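Local coordinates for esterase (Capnocytophaga ochracea, PDB 4W9R) that is of unknown function but belongs to the putative esterase family, whose members have an alpha/beta-hydrolase fold, at the interface of chains A and B. Numbering follows the deposited sequence. Chains: chain A/B, Uncharacterized protein.

Contact 1: the interface of chains A and B. Residues chain A 44-46, 49; chain B 56, 59-60.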
loop_
_atom_site.group_PDB
_atom_site.type_symbol
_atom_site.label_atom_id
_atom_site.label_comp_id
_atom_site.label_asym_id
_atom_site.label_seq_id
_atom_site.Cartn_x
_atom_site.Cartn_y
_atom_site.Cartn_z
ATOM N N GLU A 44 -11.591 3.361 -9.774
ATOM C CA GLU A 44 -11.768 4.743 -9.313
ATOM C C GLU A 44 -11.046 4.979 -7.976
ATOM O O GLU A 44 -10.639 6.099 -7.668
ATOM C CB GLU A 44 -13.253 5.102 -9.180
ATOM C CG GLU A 44 -13.999 4.385 -8.062
ATOM C CD GLU A 44 -14.573 3.050 -8.497
ATOM O OE1 GLU A 44 -14.372 2.666 -9.668
ATOM O OE2 GLU A 44 -15.228 2.384 -7.666
ATOM N N THR A 45 -10.881 3.912 -7.201
ATOM C CA THR A 45 -10.113 3.949 -5.959
ATOM C C THR A 45 -8.830 3.122 -6.075
ATOM O O THR A 45 -7.726 3.648 -5.925
ATOM C CB THR A 45 -10.936 3.441 -4.758
ATOM O OG1 THR A 45 -11.485 2.151 -5.057
ATOM C CG2 THR A 45 -12.064 4.408 -4.436
ATOM N N LEU A 46 -8.988 1.822 -6.312
ATOM C CA LEU A 46 -7.885 0.862 -6.249
ATOM C C LEU A 46 -6.801 0.956 -7.334
ATOM O O LEU A 46 -5.740 0.353 -7.183
ATOM C CB LEU A 46 -8.455 -0.558 -6.271
ATOM C CG LEU A 46 -9.350 -0.969 -5.103
ATOM C CD1 LEU A 46 -9.772 -2.422 -5.249
ATOM C CD2 LEU A 46 -8.636 -0.749 -3.781
ATOM N N PRO A 49 -3.197 2.770 -6.228
ATOM C CA PRO A 49 -2.407 1.952 -5.298
ATOM C C PRO A 49 -1.851 0.678 -5.932
ATOM O O PRO A 49 -0.703 0.329 -5.670
ATOM C CB PRO A 49 -3.411 1.610 -4.194
ATOM C CG PRO A 49 -4.385 2.727 -4.224
ATOM C CD PRO A 49 -4.531 3.072 -5.674
ATOM N N TYR B 56 -5.664 8.030 -1.909
ATOM C CA TYR B 56 -6.613 6.972 -1.595
ATOM C C TYR B 56 -7.434 7.325 -0.358
ATOM O O TYR B 56 -8.664 7.324 -0.396
ATOM C CB TYR B 56 -5.856 5.656 -1.396
ATOM C CG TYR B 56 -6.671 4.484 -0.897
ATOM C CD1 TYR B 56 -7.333 3.644 -1.784
ATOM C CD2 TYR B 56 -6.741 4.192 0.459
ATOM C CE1 TYR B 56 -8.060 2.560 -1.330
ATOM C CE2 TYR B 56 -7.467 3.114 0.921
ATOM C CZ TYR B 56 -8.123 2.301 0.025
ATOM O OH TYR B 56 -8.844 1.227 0.489
ATOM N N GLN B 59 -9.797 10.318 -0.850
ATOM C CA GLN B 59 -11.021 10.021 -1.589
ATOM C C GLN B 59 -12.083 9.417 -0.676
ATOM O O GLN B 59 -13.280 9.592 -0.905
ATOM C CB GLN B 59 -10.732 9.078 -2.759
ATOM C CG GLN B 59 -9.917 9.707 -3.878
ATOM C CD GLN B 59 -9.589 8.725 -4.988
ATOM O OE1 GLN B 59 -10.133 7.622 -5.037
ATOM N NE2 GLN B 59 -8.694 9.122 -5.886
ATOM N N PHE B 60 -11.642 8.709 0.360
ATOM C CA PHE B 60 -12.559 8.105 1.321
ATOM C C PHE B 60 -12.846 9.044 2.489
ATOM O O PHE B 60 -13.541 8.675 3.437
ATOM C CB PHE B 60 -12.003 6.778 1.841
ATOM C CG PHE B 60 -12.123 5.645 0.863
ATOM C CD1 PHE B 60 -13.362 5.100 0.562
ATOM C CD2 PHE B 60 -10.999 5.117 0.251
ATOM C CE1 PHE B 60 -13.478 4.055 -0.337
ATOM C CE2 PHE B 60 -11.109 4.070 -0.649
ATOM C CZ PHE B 60 -12.349 3.539 -0.942
#
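B:Tyr56 and B:Phe60 present a pair of rings to the first turns of helix 43-59 in chain A, where A:Thr45 and A:Pro49 meet them. One face of the B:Tyr56 ring carries the edge of B:Phe60, whose CE2 lies 3.4 Å above the plane toward the rim, while CD1 of B:Tyr56 sits in the plane of the phenylalanine ring at its border. This edge-on-face pairing within chain B probably helps to steady both rings for the neighbour. The A:Thr45 methyl, CG2, reaches the far end of the phenylalanine ring, 3.6 Å from B:Phe60 CZ, the two side chains crossing at about a right angle. B:Gln59 stretches past the aromatic pair toward the backbone of A:Glu44. As modelled, B:Gln59 OE1 lies 3.1 Å from the carbonyl O of A:Glu44; both can only accept, so the amide orientation is doubtful, and a flipped amide could donate its NE2 instead. Cut back to an alanine, this side chain would lose its amide, which would probably leave the A:Glu44 carbonyl without that neighbour and open a gap beside the A:Thr45 methyl. With its CG anti to the backbone N (chi1 173°), B:Tyr56 turns CE1 to the A:Leu46 methyl CD2 and sets CD1 3.9 Å from A:Pro49 CG.

Contact 2: the interface of chains A and B. Residues chain A 57, 226, 230, 237; chain B 216, 218-219, 222.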
loop_
_atom_site.group_PDB
_atom_site.type_symbol
_atom_site.label_atom_id
_atom_site.label_comp_id
_atom_site.label_asym_id
_atom_site.label_seq_id
_atom_site.Cartn_x
_atom_site.Cartn_y
_atom_site.Cartn_z
ATOM N N TYR A 57 7.297 -3.130 -6.359
ATOM C CA TYR A 57 7.808 -4.494 -6.316
ATOM C C TYR A 57 8.750 -4.800 -7.479
ATOM O O TYR A 57 9.707 -5.564 -7.329
ATOM C CB TYR A 57 6.647 -5.487 -6.307
ATOM C CG TYR A 57 5.995 -5.651 -4.951
ATOM C CD1 TYR A 57 6.763 -5.771 -3.800
ATOM C CD2 TYR A 57 4.614 -5.683 -4.822
ATOM C CE1 TYR A 57 6.176 -5.924 -2.561
ATOM C CE2 TYR A 57 4.015 -5.835 -3.584
ATOM C CZ TYR A 57 4.801 -5.955 -2.457
ATOM O OH TYR A 57 4.213 -6.106 -1.223
ATOM N N ALA A 226 -0.929 -5.281 -0.945
ATOM C CA ALA A 226 0.497 -5.463 -0.709
ATOM C C ALA A 226 0.835 -6.928 -0.446
ATOM O O ALA A 226 1.816 -7.451 -0.974
ATOM C CB ALA A 226 0.956 -4.596 0.453
ATOM N N ASP A 230 2.654 -9.707 -3.006
ATOM C CA ASP A 230 3.873 -10.252 -2.420
ATOM C C ASP A 230 3.907 -11.773 -2.496
ATOM O O ASP A 230 4.913 -12.360 -2.894
ATOM C CB ASP A 230 4.010 -9.803 -0.963
ATOM C CG ASP A 230 5.249 -10.365 -0.295
ATOM O OD1 ASP A 230 6.338 -10.294 -0.901
ATOM O OD2 ASP A 230 5.133 -10.885 0.836
ATOM N N LYS A 237 11.090 -13.735 -6.572
ATOM C CA LYS A 237 12.089 -13.109 -5.708
ATOM C C LYS A 237 13.471 -13.733 -5.854
ATOM O O LYS A 237 13.592 -14.930 -6.112
ATOM C CB LYS A 237 11.659 -13.185 -4.240
ATOM C CG LYS A 237 10.580 -12.196 -3.840
ATOM C CD LYS A 237 10.409 -12.164 -2.330
ATOM C CE LYS A 237 9.287 -11.229 -1.913
ATOM N NZ LYS A 237 7.967 -11.687 -2.429
ATOM N N SER B 216 8.066 -10.435 4.283
ATOM C CA SER B 216 9.186 -9.858 3.552
ATOM C C SER B 216 9.288 -8.369 3.856
ATOM O O SER B 216 8.283 -7.716 4.148
ATOM C CB SER B 216 9.036 -10.087 2.048
ATOM O OG SER B 216 9.246 -11.447 1.714
ATOM N N ASN B 218 10.090 -5.548 2.003
ATOM C CA ASN B 218 9.457 -4.587 1.109
ATOM C C ASN B 218 7.935 -4.594 1.208
ATOM O O ASN B 218 7.296 -3.550 1.086
ATOM C CB ASN B 218 9.891 -4.852 -0.332
ATOM C CG ASN B 218 11.364 -4.572 -0.552
ATOM O OD1 ASN B 218 11.930 -3.658 0.049
ATOM N ND2 ASN B 218 11.997 -5.363 -1.412
ATOM N N ALA B 219 7.359 -5.769 1.435
ATOM C CA ALA B 219 5.917 -5.886 1.604
ATOM C C ALA B 219 5.484 -5.281 2.935
ATOM O O ALA B 219 4.390 -4.731 3.054
ATOM C CB ALA B 219 5.485 -7.338 1.515
ATOM N N LEU B 222 5.303 -1.335 2.762
ATOM C CA LEU B 222 4.066 -0.857 2.153
ATOM C C LEU B 222 2.942 -0.838 3.178
ATOM O O LEU B 222 2.195 0.134 3.276
ATOM C CB LEU B 222 3.664 -1.727 0.962
ATOM C CG LEU B 222 4.515 -1.640 -0.302
ATOM C CD1 LEU B 222 3.922 -2.515 -1.394
ATOM C CD2 LEU B 222 4.653 -0.200 -0.778
#
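Two side-chain torsions of chain A bring a phenol and a carboxylate to B:Ala219: A:Tyr57 has CG anti to its carbonyl carbon (chi1 -79°), and A:Asp230 has CG anti to the backbone N (chi1 179°). A:Tyr57 OH lies 3.3 Å from B:Ala219 CB, a packing contact and not a bond. The same hydroxyl donates to the backbone carbonyl O of A:Ala226 over 2.8 Å, approaching tilted from the carbonyl plane, and so ties helix 43-59 to helix 217-232 of the same chain. That bond probably helps to fix where the phenol end stands, with the ring crossing B:Leu222 obliquely and CZ 3.7 Å from the leucine methyl CD1. Next to it, A:Ala226 CB lies 4.0 Å from B:Leu222 CB. The methyl of B:Ala219 packs on the aspartate, its CB 3.5 Å from A:Asp230 CG. A:Lys237 bends at its last torsion and forms a salt bridge that is also a hydrogen bond, NZ meeting A:Asp230 OD1 at 2.6 Å from above the carboxylate plane. The pairing probably tempers the acid's charge near the apolar methyl, while the lysine CE borders B:Ser216. Together the contacts fit helix 217-232 of each chain against its counterpart, probably helping to hold the dimer together.

Contact 3: the interface of chains A and B. Residues chain A 240-243; chain B 181.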
loop_
_atom_site.group_PDB
_atom_site.type_symbol
_atom_site.label_atom_id
_atom_site.label_comp_id
_atom_site.label_asym_id
_atom_site.label_seq_id
_atom_site.Cartn_x
_atom_site.Cartn_y
_atom_site.Cartn_z
ATOM N N GLY A 240 17.733 -15.568 -1.345
ATOM C CA GLY A 240 18.330 -14.875 -0.219
ATOM C C GLY A 240 19.426 -15.678 0.455
ATOM O O GLY A 240 19.619 -16.856 0.154
ATOM N N GLY A 241 20.142 -15.033 1.371
ATOM C CA GLY A 241 21.215 -15.681 2.104
ATOM C C GLY A 241 20.717 -16.822 2.967
ATOM O O GLY A 241 21.339 -17.882 3.029
ATOM N N LYS A 242 19.592 -16.601 3.637
ATOM C CA LYS A 242 18.970 -17.632 4.461
ATOM C C LYS A 242 18.547 -18.823 3.606
ATOM O O LYS A 242 18.840 -19.971 3.937
ATOM C CB LYS A 242 17.764 -17.062 5.210
ATOM C CG LYS A 242 16.961 -18.090 5.992
ATOM C CD LYS A 242 17.694 -18.544 7.244
ATOM C CE LYS A 242 16.799 -19.423 8.108
ATOM N NZ LYS A 242 17.454 -19.807 9.389
ATOM N N GLU A 243 17.863 -18.535 2.502
ATOM C CA GLU A 243 17.418 -19.567 1.570
ATOM C C GLU A 243 18.608 -20.337 1.003
ATOM O O GLU A 243 18.534 -21.546 0.786
ATOM C CB GLU A 243 16.599 -18.942 0.437
ATOM C CG GLU A 243 16.100 -19.926 -0.610
ATOM C CD GLU A 243 15.353 -19.240 -1.743
ATOM O OE1 GLU A 243 15.123 -18.015 -1.650
ATOM O OE2 GLU A 243 14.999 -19.923 -2.727
ATOM N N GLU B 181 14.617 -12.746 5.768
ATOM C CA GLU B 181 15.905 -12.467 5.136
ATOM C C GLU B 181 16.453 -11.119 5.597
ATOM O O GLU B 181 17.312 -10.531 4.941
ATOM C CB GLU B 181 15.775 -12.486 3.609
ATOM C CG GLU B 181 15.329 -13.819 3.021
ATOM C CD GLU B 181 16.482 -14.785 2.805
ATOM O OE1 GLU B 181 17.633 -14.430 3.137
ATOM O OE2 GLU B 181 16.238 -15.902 2.296
#
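The carboxylate of B:Glu181 is gripped by two successive backbone amides of chain A, one for each oxygen. B:Glu181 OE1 accepts from A:Lys242 N at 3.0 Å and B:Glu181 OE2 from A:Glu243 N at 3.1 Å. Both amides arrive on the syn side and only modestly out of the carboxylate plane, with angles at hydrogen of 154° and 151°, a forked arrangement which is likely to resist rotation of the carboxylate. This is a helix N-terminus capped in trans: helix 241-248 starts at A:Gly241, and an acid from the other subunit takes up amides of its first turn. The helix-end dipole would probably favour a negatively charged carboxylate here. A:Gly241 N also approaches OE1, but its N-H points elsewhere and it adds no bond. B:Glu181 reaches the spot by a kink at its second torsion (chi2 -85°), and A:Gly240, with no side chain, lets its CA sit 3.5 Å from B:Glu181 CD. The acidic side chain of A:Glu243 extends nearby, its OE1 4.6 Å from B:Glu181 OE2, a like-charge neighbour that may slightly oppose the amides' pull. On the face opposite A:Gly240, A:Lys242 CB packs 3.6 Å from B:Glu181 CD.

The three contacts run along one two-fold symmetric interface, so each has a twin with the chains exchanged. Centres of C-alpha atoms lie about 20 Å apart for contacts 1 and 2, about 15 Å for contacts 2 and 3, and about 35 Å for contacts 1 and 3. Helix 43-59 serves contact 1 from both chains and contact 2 from chain A, linking them. From contact 2, the chain A segment following helix 217-232 leads to helix 241-248 in contact 3. Largely apolar packing gives way to backbone amides gripping a carboxylate, consistent with a dimer, though the structure alone does not prove its biological role.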